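PDB 6O93: D-alanyl transferase DltD from Enterococcus faecalis, which probably transfers D-alanine in the D-alanylation of lipoteichoic acid, a step in building the cell wall of Gram-positive bacteria. Local coordinates for residues Arg51-Phe55 with Asp210-Leu214; Leu131-Leu137 with Leu167-Pro173; Phe276-Leu280 with Gln322-Phe328. All blocks are in the same frame, centred on the assembly; numbering follows the deposited sequence.

Contact 1: residues Arg51-Phe55 with Asp210-Leu214; sequences RFSAF and DMKQL
Asp210 and Leu214 converge on Ala54 with matching first torsions: chi1 is -65° in Asp210 and -63° in Leu214, which sets each CG beside its own backbone N and anti to the carbonyl carbon. The Leu214 fork straddles the Ala54 carbonyl, with CD1 and CD2 each 3.3 Å from Ala54 O, while its CD2 also packs 3.7 Å from Ala54 CB. From the other end, Asp210 lays OD2 against the backbone, 3.3 Å from Ser53 C. The polar link is indirect. One water accepts from Ala54 N at 2.9 Å and donates to Gln213 OE1 at 2.7 Å, and a second joins Asp210 OD2 to Phe52 O, the latter leg weak. An ST turn shapes the loop, Phe55 N donating to Ser53 OG at 3.3 Å, and on the facing side a type I turn from Met211 to Leu214 returns the leucine to Ala54. The contact thus ties the loop between strand 40-44 and helix 57-63 to helix 204-211 and the turn that follows it. Helix 220-233 packs against Phe55 and Leu214, helix 57-63 against Asp210 and Leu214, and helix 352-367 meets Phe55 through Trp352 and Leu356.

Contact 2: residues Leu131-Leu137 with Leu167-Pro173; sequences LANLTEL and LQAGQLP
Leu137 and Leu167 form the middle of this apolar contact, their side chains crossing obliquely with Leu137 CD1 3.8 Å from Leu167 CG. The other Leu137 methyl, CD2, rests on the backbone of Gly170, 3.4 Å from its C atom. With CG anti to the backbone N (chi1 -165°), Leu137 carries both methyls across to these partners. Leu167 CD2 meets two leucine methyls of the first segment: Leu134 CD2 tip to tip at 3.9 Å, and Leu131 CD2 at the same distance. Leu172 reaches back across the loop, its CD1 3.3 Å from Thr135 O and its CD2 4.1 Å from Leu137 CB. Pro173 closes the far end, with CG 3.7 Å from Leu131 O.

Backbone turns hold this shell in place. Helix 158-168 ends in a Schellman motif whose Gly170 has a phi of +87°, and Gly170 N bonds back to Leu167 O at 2.9 Å; the same carbonyl also accepts from Gln142 NE2. The first segment leaves its helix at Asn133, and Ala132 O just before it accepts from Arg178 NE. The contact therefore joins the loops that follow helices 124-132 and 158-168, near the protein surface. Helix 139-148 borders it through Asp141, Gln142 and Ala145, while helix 175-195 lies against Leu131 and Ala132.

Contact 3: residues Phe276-Leu280 with Gln322-Phe328; sequences FQAAL and QLQEQGF
Phe276 opens the contact by directing its ring at Leu323: with CG anti to the backbone N (chi1 -179°), CZ comes 3.6 Å from Leu323 CD2, the two side chains running roughly perpendicular. The ring also passes the Gln322 amide, and one of its faces carries Leu280 CD1, set off from the ring centre.

Gln277 supplies the polar part. Its chain bends at chi2, and its amide meets that of Gln326 through two reciprocal bonds, Gln277 NE2 to Gln326 OE1 at 2.9 Å and Gln326 NE2 to Gln277 OE1 at 3.0 Å. Both donors lie on a lone pair in the carbonyl plane, and the two amides are nearly coplanar, 16° apart, as expected of a cyclic amide pair. Gln277 OE1 takes a second bond from Gln322 NE2 at 3.1 Å, the donor tilted 26° from the carbonyl plane. Gln326 NE2 gives its other hydrogen to Gln322 O at 2.9 Å, which fixes the rotation of that amide. These buried groups have further partners: Asp379 N donates to Gln326 OE1, Trp387 NE1 to Gln322 OE1, and Gln322 NE2 also reaches Tyr273 O.

One turn on, Leu280 divides its methyls. CD2 meets Leu323 CD2 at 3.6 Å and sits over one face of Phe328 in a CH-pi contact, 4.0 Å from the ring centroid. A Schellman motif at Gly327 ends the second helix and turns Phe328 back toward Leu280.

Helices 272-285 and 309-324 thereby pack side by side, the latter part of the connection, with helix 299-305, between parallel strands 289-294 and 331-333. Phe292 of strand 289-294 touches Phe276, Leu280, Leu323 and Phe328, placing the contact directly against the sheet.

Overall arrangement
Contact 3 lies nearest the middle of the chain, its centre about 15 Å from the chain centre, against about 21 Å for contact 1 and about 26 Å for contact 2. Contacts 1 and 2 are about 47 Å apart between centres, although in sequence contact 2 is nested within the loop that contact 1 closes; contact 3 follows both and lies about 33 Å and 23 Å from contacts 1 and 2 respectively, centre to centre. None touches another. The bound sodium ion, at Ser46, Glu48 and Ser104, is about 13 Å from the side chains of both Phe52 and Phe276. Ser47, His349 and Asp346 are placed as in a Ser-His-Asp triad, consistent with the SGNH-hydrolase clan, and may form the active site; Arg51 of contact 1 touches His349.

Contact 1: residues Arg51-Phe55 with Asp210-Leu214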
loop_
_atom_site.group_PDB
_atom_site.type_symbol
_atom_site.label_atom_id
_atom_site.label_comp_id
_atom_site.label_asym_id
_atom_site.label_seq_id
_atom_site.Cartn_x
_atom_site.Cartn_y
_atom_site.Cartn_z
ATOM N N ARG A 51 -11.521 -4.223 -1.938
ATOM C CA ARG A 51 -12.253 -5.205 -2.739
ATOM C C ARG A 51 -12.492 -6.448 -1.887
ATOM O O ARG A 51 -11.844 -7.488 -2.032
ATOM C CB ARG A 51 -11.491 -5.530 -4.015
ATOM C CG ARG A 51 -11.887 -4.667 -5.200
ATOM C CD ARG A 51 -11.750 -3.184 -4.902
ATOM N NE ARG A 51 -12.139 -2.375 -6.052
ATOM C CZ ARG A 51 -12.063 -1.049 -6.101
ATOM N NH1 ARG A 51 -11.606 -0.362 -5.062
ATOM N NH2 ARG A 51 -12.442 -0.408 -7.198
ATOM N N PHE A 52 -13.459 -6.330 -0.984
ATOM C CA PHE A 52 -13.759 -7.401 -0.050
ATOM C C PHE A 52 -14.619 -8.477 -0.700
ATOM O O PHE A 52 -15.442 -8.208 -1.580
ATOM C CB PHE A 52 -14.472 -6.847 1.185
ATOM C CG PHE A 52 -13.545 -6.495 2.314
ATOM C CD1 PHE A 52 -12.519 -5.582 2.131
ATOM C CD2 PHE A 52 -13.707 -7.071 3.564
ATOM C CE1 PHE A 52 -11.666 -5.258 3.171
ATOM C CE2 PHE A 52 -12.860 -6.750 4.607
ATOM C CZ PHE A 52 -11.839 -5.840 4.410
ATOM N N SER A 53 -14.406 -9.710 -0.256
ATOM C CA SER A 53 -15.249 -10.845 -0.607
ATOM C C SER A 53 -14.961 -11.943 0.406
ATOM O O SER A 53 -14.189 -11.754 1.349
ATOM C CB SER A 53 -14.995 -11.317 -2.041
ATOM O OG SER A 53 -13.738 -11.963 -2.152
ATOM N N ALA A 54 -15.586 -13.105 0.205
ATOM C CA ALA A 54 -15.338 -14.234 1.092
ATOM C C ALA A 54 -13.875 -14.659 1.082
ATOM O O ALA A 54 -13.427 -15.322 2.023
ATOM C CB ALA A 54 -16.225 -15.416 0.698
ATOM N N PHE A 55 -13.122 -14.281 0.051
ATOM C CA PHE A 55 -11.745 -14.717 -0.121
ATOM C C PHE A 55 -10.738 -13.609 0.137
ATOM O O PHE A 55 -9.536 -13.822 -0.059
ATOM C CB PHE A 55 -11.571 -15.280 -1.533
ATOM C CG PHE A 55 -12.705 -16.160 -1.952
ATOM C CD1 PHE A 55 -12.708 -17.505 -1.631
ATOM C CD2 PHE A 55 -13.790 -15.633 -2.629
ATOM C CE1 PHE A 55 -13.763 -18.313 -1.995
ATOM C CE2 PHE A 55 -14.846 -16.436 -2.996
ATOM C CZ PHE A 55 -14.835 -17.778 -2.677
ATOM N N ASP A 210 -19.764 -12.239 4.828
ATOM C CA ASP A 210 -19.078 -13.094 3.865
ATOM C C ASP A 210 -18.588 -14.387 4.505
ATOM O O ASP A 210 -18.425 -15.394 3.808
ATOM C CB ASP A 210 -17.907 -12.338 3.236
ATOM C CG ASP A 210 -18.357 -11.150 2.412
ATOM O OD1 ASP A 210 -19.583 -10.981 2.234
ATOM O OD2 ASP A 210 -17.489 -10.383 1.944
ATOM N N MET A 211 -18.346 -14.383 5.820
ATOM C CA MET A 211 -17.950 -15.611 6.501
ATOM C C MET A 211 -18.984 -16.714 6.313
ATOM O O MET A 211 -18.627 -17.896 6.261
ATOM C CB MET A 211 -17.735 -15.341 7.991
ATOM C CG MET A 211 -16.367 -14.769 8.325
ATOM S SD MET A 211 -16.218 -14.240 10.044
ATOM C CE MET A 211 -16.663 -15.738 10.914
ATOM N N LYS A 212 -20.263 -16.349 6.206
ATOM C CA LYS A 212 -21.326 -17.329 6.020
ATOM C C LYS A 212 -21.257 -18.028 4.668
ATOM O O LYS A 212 -21.959 -19.025 4.471
ATOM C CB LYS A 212 -22.688 -16.653 6.181
ATOM C CG LYS A 212 -22.898 -16.010 7.548
ATOM C CD LYS A 212 -24.247 -15.317 7.647
ATOM C CE LYS A 212 -24.457 -14.714 9.027
ATOM N NZ LYS A 212 -25.720 -13.929 9.113
ATOM N N GLN A 213 -20.438 -17.535 3.740
ATOM C CA GLN A 213 -20.270 -18.166 2.439
ATOM C C GLN A 213 -19.161 -19.208 2.421
ATOM O O GLN A 213 -19.077 -19.983 1.463
ATOM C CB GLN A 213 -19.971 -17.107 1.370
ATOM C CG GLN A 213 -21.095 -16.116 1.128
ATOM C CD GLN A 213 -20.717 -15.049 0.115
ATOM O OE1 GLN A 213 -19.588 -14.562 0.099
ATOM N NE2 GLN A 213 -21.664 -14.686 -0.742
ATOM N N LEU A 214 -18.318 -19.248 3.446
ATOM C CA LEU A 214 -17.132 -20.087 3.441
ATOM C C LEU A 214 -17.386 -21.402 4.171
ATOM O O LEU A 214 -18.160 -21.448 5.132
ATOM C CB LEU A 214 -15.964 -19.358 4.111
ATOM C CG LEU A 214 -15.492 -18.082 3.414
ATOM C CD1 LEU A 214 -14.647 -17.257 4.367
ATOM C CD2 LEU A 214 -14.709 -18.414 2.151
HETATM O O HOH W 1 -18.095 -8.672 0.266
HETATM O O HOH W 2 -18.014 -13.052 -1.450
#

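Contact 2: residues Leu131-Leu137 with Leu167-Pro173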
loop_
_atom_site.group_PDB
_atom_site.type_symbol
_atom_site.label_atom_id
_atom_site.label_comp_id
_atom_site.label_asym_id
_atom_site.label_seq_id
_atom_site.Cartn_x
_atom_site.Cartn_y
_atom_site.Cartn_z
ATOM N N LEU A 131 10.862 14.838 11.568
ATOM C CA LEU A 131 11.887 15.873 11.659
ATOM C C LEU A 131 12.257 16.183 13.104
ATOM O O LEU A 131 13.419 16.494 13.389
ATOM C CB LEU A 131 11.416 17.142 10.951
ATOM C CG LEU A 131 11.211 16.998 9.441
ATOM C CD1 LEU A 131 10.516 18.220 8.875
ATOM C CD2 LEU A 131 12.542 16.767 8.741
ATOM N N ALA A 132 11.296 16.095 14.027
ATOM C CA ALA A 132 11.580 16.416 15.421
ATOM C C ALA A 132 12.554 15.419 16.037
ATOM O O ALA A 132 13.398 15.796 16.859
ATOM C CB ALA A 132 10.279 16.456 16.225
ATOM N N ASN A 133 12.460 14.147 15.650
ATOM C CA ASN A 133 13.270 13.088 16.236
ATOM C C ASN A 133 14.525 12.784 15.429
ATOM O O ASN A 133 15.241 11.832 15.752
ATOM C CB ASN A 133 12.437 11.813 16.385
ATOM C CG ASN A 133 11.237 12.007 17.285
ATOM O OD1 ASN A 133 11.286 12.769 18.249
ATOM N ND2 ASN A 133 10.149 11.318 16.975
ATOM N N LEU A 134 14.810 13.565 14.393
ATOM C CA LEU A 134 15.961 13.295 13.542
ATOM C C LEU A 134 17.247 13.686 14.263
ATOM O O LEU A 134 17.459 14.862 14.576
ATOM C CB LEU A 134 15.818 14.059 12.229
ATOM C CG LEU A 134 16.548 13.509 11.005
ATOM C CD1 LEU A 134 16.133 12.073 10.724
ATOM C CD2 LEU A 134 16.262 14.392 9.803
ATOM N N THR A 135 18.104 12.695 14.531
ATOM C CA THR A 135 19.389 12.928 15.179
ATOM C C THR A 135 20.586 12.588 14.306
ATOM O O THR A 135 21.672 13.126 14.550
ATOM C CB THR A 135 19.499 12.117 16.482
ATOM O OG1 THR A 135 19.321 10.721 16.206
ATOM C CG2 THR A 135 18.455 12.574 17.490
ATOM N N GLU A 136 20.429 11.714 13.316
ATOM C CA GLU A 136 21.495 11.402 12.375
ATOM C C GLU A 136 20.906 11.377 10.975
ATOM O O GLU A 136 19.845 10.784 10.754
ATOM C CB GLU A 136 22.163 10.061 12.699
ATOM C CG GLU A 136 23.317 9.715 11.770
ATOM C CD GLU A 136 24.161 8.563 12.284
ATOM O OE1 GLU A 136 23.772 7.940 13.296
ATOM O OE2 GLU A 136 25.217 8.284 11.677
ATOM N N LEU A 137 21.593 12.018 10.036
ATOM C CA LEU A 137 21.081 12.196 8.687
ATOM C C LEU A 137 21.484 11.017 7.809
ATOM O O LEU A 137 22.646 10.600 7.813
ATOM C CB LEU A 137 21.607 13.503 8.095
ATOM C CG LEU A 137 20.903 14.031 6.849
ATOM C CD1 LEU A 137 19.447 14.355 7.152
ATOM C CD2 LEU A 137 21.632 15.256 6.324
ATOM N N LEU A 167 18.197 19.820 5.195
ATOM C CA LEU A 167 18.411 18.385 5.048
ATOM C C LEU A 167 19.096 18.068 3.726
ATOM O O LEU A 167 20.062 17.297 3.680
ATOM C CB LEU A 167 17.080 17.639 5.148
ATOM C CG LEU A 167 16.749 17.017 6.506
ATOM C CD1 LEU A 167 16.527 18.090 7.565
ATOM C CD2 LEU A 167 15.531 16.117 6.378
ATOM N N GLN A 168 18.603 18.655 2.631
ATOM C CA GLN A 168 19.217 18.417 1.330
ATOM C C GLN A 168 20.661 18.894 1.306
ATOM O O GLN A 168 21.492 18.324 0.590
ATOM C CB GLN A 168 18.409 19.107 0.232
ATOM C CG GLN A 168 17.015 18.533 0.044
ATOM C CD GLN A 168 16.189 19.323 -0.951
ATOM O OE1 GLN A 168 16.311 19.140 -2.162
ATOM N NE2 GLN A 168 15.346 20.214 -0.441
ATOM N N ALA A 169 20.981 19.926 2.082
ATOM C CA ALA A 169 22.349 20.419 2.168
ATOM C C ALA A 169 23.212 19.600 3.119
ATOM O O ALA A 169 24.380 19.947 3.320
ATOM C CB ALA A 169 22.348 21.886 2.602
ATOM N N GLY A 170 22.672 18.532 3.702
ATOM C CA GLY A 170 23.434 17.692 4.603
ATOM C C GLY A 170 23.435 18.136 6.045
ATOM O O GLY A 170 24.327 17.734 6.799
ATOM N N GLN A 171 22.464 18.946 6.458
ATOM C CA GLN A 171 22.403 19.485 7.808
ATOM C C GLN A 171 21.138 19.007 8.503
ATOM O O GLN A 171 20.083 18.878 7.876
ATOM C CB GLN A 171 22.433 21.018 7.789
ATOM C CG GLN A 171 23.708 21.605 7.203
ATOM C CD GLN A 171 24.936 21.275 8.030
ATOM O OE1 GLN A 171 24.864 21.163 9.255
ATOM N NE2 GLN A 171 26.074 21.113 7.361
ATOM N N LEU A 172 21.250 18.746 9.803
ATOM C CA LEU A 172 20.091 18.390 10.600
ATOM C C LEU A 172 19.193 19.610 10.790
ATOM O O LEU A 172 19.617 20.747 10.566
ATOM C CB LEU A 172 20.523 17.847 11.960
ATOM C CG LEU A 172 21.229 16.491 11.963
ATOM C CD1 LEU A 172 21.756 16.173 13.352
ATOM C CD2 LEU A 172 20.292 15.395 11.483
ATOM N N PRO A 173 17.943 19.400 11.200
ATOM C CA PRO A 173 17.069 20.542 11.486
ATOM C C PRO A 173 17.667 21.432 12.563
ATOM O O PRO A 173 18.174 20.953 13.580
ATOM C CB PRO A 173 15.765 19.887 11.956
ATOM C CG PRO A 173 15.802 18.512 11.397
ATOM C CD PRO A 173 17.247 18.116 11.387
#

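Contact 3: residues Phe276-Leu280 with Gln322-Phe328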
loop_
_atom_site.group_PDB
_atom_site.type_symbol
_atom_site.label_atom_id
_atom_site.label_comp_id
_atom_site.label_asym_id
_atom_site.label_seq_id
_atom_site.Cartn_x
_atom_site.Cartn_y
_atom_site.Cartn_z
ATOM N N PHE A 276 9.418 4.324 -4.006
ATOM C CA PHE A 276 9.382 2.940 -3.551
ATOM C C PHE A 276 10.651 2.587 -2.790
ATOM O O PHE A 276 10.602 1.885 -1.774
ATOM C CB PHE A 276 9.187 2.016 -4.751
ATOM C CG PHE A 276 9.123 0.561 -4.398
ATOM C CD1 PHE A 276 8.251 0.107 -3.422
ATOM C CD2 PHE A 276 9.915 -0.358 -5.061
ATOM C CE1 PHE A 276 8.186 -1.234 -3.104
ATOM C CE2 PHE A 276 9.849 -1.702 -4.748
ATOM C CZ PHE A 276 8.984 -2.139 -3.769
ATOM N N GLN A 277 11.801 3.071 -3.266
ATOM C CA GLN A 277 13.050 2.859 -2.546
ATOM C C GLN A 277 12.977 3.444 -1.142
ATOM O O GLN A 277 13.524 2.870 -0.192
ATOM C CB GLN A 277 14.211 3.476 -3.325
ATOM C CG GLN A 277 15.574 3.298 -2.670
ATOM C CD GLN A 277 15.978 1.840 -2.559
ATOM O OE1 GLN A 277 15.283 0.953 -3.053
ATOM N NE2 GLN A 277 17.109 1.587 -1.912
ATOM N N ALA A 278 12.309 4.589 -0.990
ATOM C CA ALA A 278 12.176 5.189 0.334
ATOM C C ALA A 278 11.449 4.250 1.287
ATOM O O ALA A 278 11.845 4.103 2.449
ATOM C CB ALA A 278 11.445 6.528 0.234
ATOM N N ALA A 279 10.385 3.599 0.812
ATOM C CA ALA A 279 9.666 2.650 1.653
ATOM C C ALA A 279 10.526 1.433 1.966
ATOM O O ALA A 279 10.476 0.900 3.081
ATOM C CB ALA A 279 8.365 2.229 0.970
ATOM N N LEU A 280 11.328 0.985 0.999
ATOM C CA LEU A 280 12.191 -0.170 1.222
ATOM C C LEU A 280 13.250 0.121 2.280
ATOM O O LEU A 280 13.535 -0.731 3.131
ATOM C CB LEU A 280 12.851 -0.590 -0.091
ATOM C CG LEU A 280 11.915 -1.121 -1.178
ATOM C CD1 LEU A 280 12.690 -1.361 -2.467
ATOM C CD2 LEU A 280 11.223 -2.398 -0.719
ATOM N N GLN A 322 14.898 -4.502 -8.237
ATOM C CA GLN A 322 15.123 -3.589 -7.121
ATOM C C GLN A 322 14.924 -4.297 -5.786
ATOM O O GLN A 322 15.649 -4.032 -4.819
ATOM C CB GLN A 322 14.184 -2.388 -7.248
ATOM C CG GLN A 322 14.399 -1.289 -6.222
ATOM C CD GLN A 322 13.606 -0.034 -6.554
ATOM O OE1 GLN A 322 13.014 0.075 -7.630
ATOM N NE2 GLN A 322 13.593 0.920 -5.629
ATOM N N LEU A 323 13.952 -5.206 -5.717
ATOM C CA LEU A 323 13.724 -5.967 -4.493
ATOM C C LEU A 323 14.825 -6.999 -4.277
ATOM O O LEU A 323 15.570 -6.934 -3.292
ATOM C CB LEU A 323 12.354 -6.643 -4.549
ATOM C CG LEU A 323 11.149 -5.702 -4.478
ATOM C CD1 LEU A 323 9.866 -6.448 -4.811
ATOM C CD2 LEU A 323 11.054 -5.065 -3.100
ATOM N N GLN A 324 14.944 -7.958 -5.199
ATOM C CA GLN A 324 15.882 -9.062 -5.018
ATOM C C GLN A 324 17.312 -8.561 -4.857
ATOM O O GLN A 324 18.080 -9.104 -4.055
ATOM C CB GLN A 324 15.789 -10.022 -6.204
ATOM C CG GLN A 324 14.496 -10.814 -6.266
ATOM C CD GLN A 324 14.516 -12.029 -5.359
ATOM O OE1 GLN A 324 15.527 -12.325 -4.720
ATOM N NE2 GLN A 324 13.398 -12.744 -5.302
ATOM N N GLU A 325 17.688 -7.530 -5.612
ATOM C CA GLU A 325 19.047 -7.011 -5.548
ATOM C C GLU A 325 19.421 -6.543 -4.147
ATOM O O GLU A 325 20.611 -6.518 -3.812
ATOM C CB GLU A 325 19.203 -5.865 -6.552
ATOM C CG GLU A 325 20.532 -5.133 -6.505
ATOM C CD GLU A 325 21.706 -6.005 -6.892
ATOM O OE1 GLU A 325 21.491 -7.178 -7.274
ATOM O OE2 GLU A 325 22.849 -5.509 -6.818
ATOM N N GLN A 326 18.440 -6.186 -3.319
ATOM C CA GLN A 326 18.700 -5.615 -2.005
ATOM C C GLN A 326 18.316 -6.547 -0.863
ATOM O O GLN A 326 18.356 -6.131 0.300
ATOM C CB GLN A 326 17.965 -4.281 -1.865
ATOM C CG GLN A 326 18.411 -3.238 -2.876
ATOM C CD GLN A 326 17.738 -1.893 -2.674
ATOM O OE1 GLN A 326 18.268 -1.018 -1.985
ATOM N NE2 GLN A 326 16.569 -1.721 -3.277
ATOM N N GLY A 327 17.949 -7.792 -1.158
ATOM C CA GLY A 327 17.667 -8.772 -0.131
ATOM C C GLY A 327 16.200 -9.021 0.143
ATOM O O GLY A 327 15.884 -9.790 1.061
ATOM N N PHE A 328 15.297 -8.396 -0.608
ATOM C CA PHE A 328 13.864 -8.654 -0.479
ATOM C C PHE A 328 13.526 -9.816 -1.405
ATOM O O PHE A 328 13.402 -9.640 -2.620
ATOM C CB PHE A 328 13.055 -7.408 -0.821
ATOM C CG PHE A 328 13.312 -6.245 0.096
ATOM C CD1 PHE A 328 12.650 -6.141 1.309
ATOM C CD2 PHE A 328 14.211 -5.252 -0.258
ATOM C CE1 PHE A 328 12.881 -5.071 2.151
ATOM C CE2 PHE A 328 14.447 -4.177 0.580
ATOM C CZ PHE A 328 13.781 -4.086 1.786
#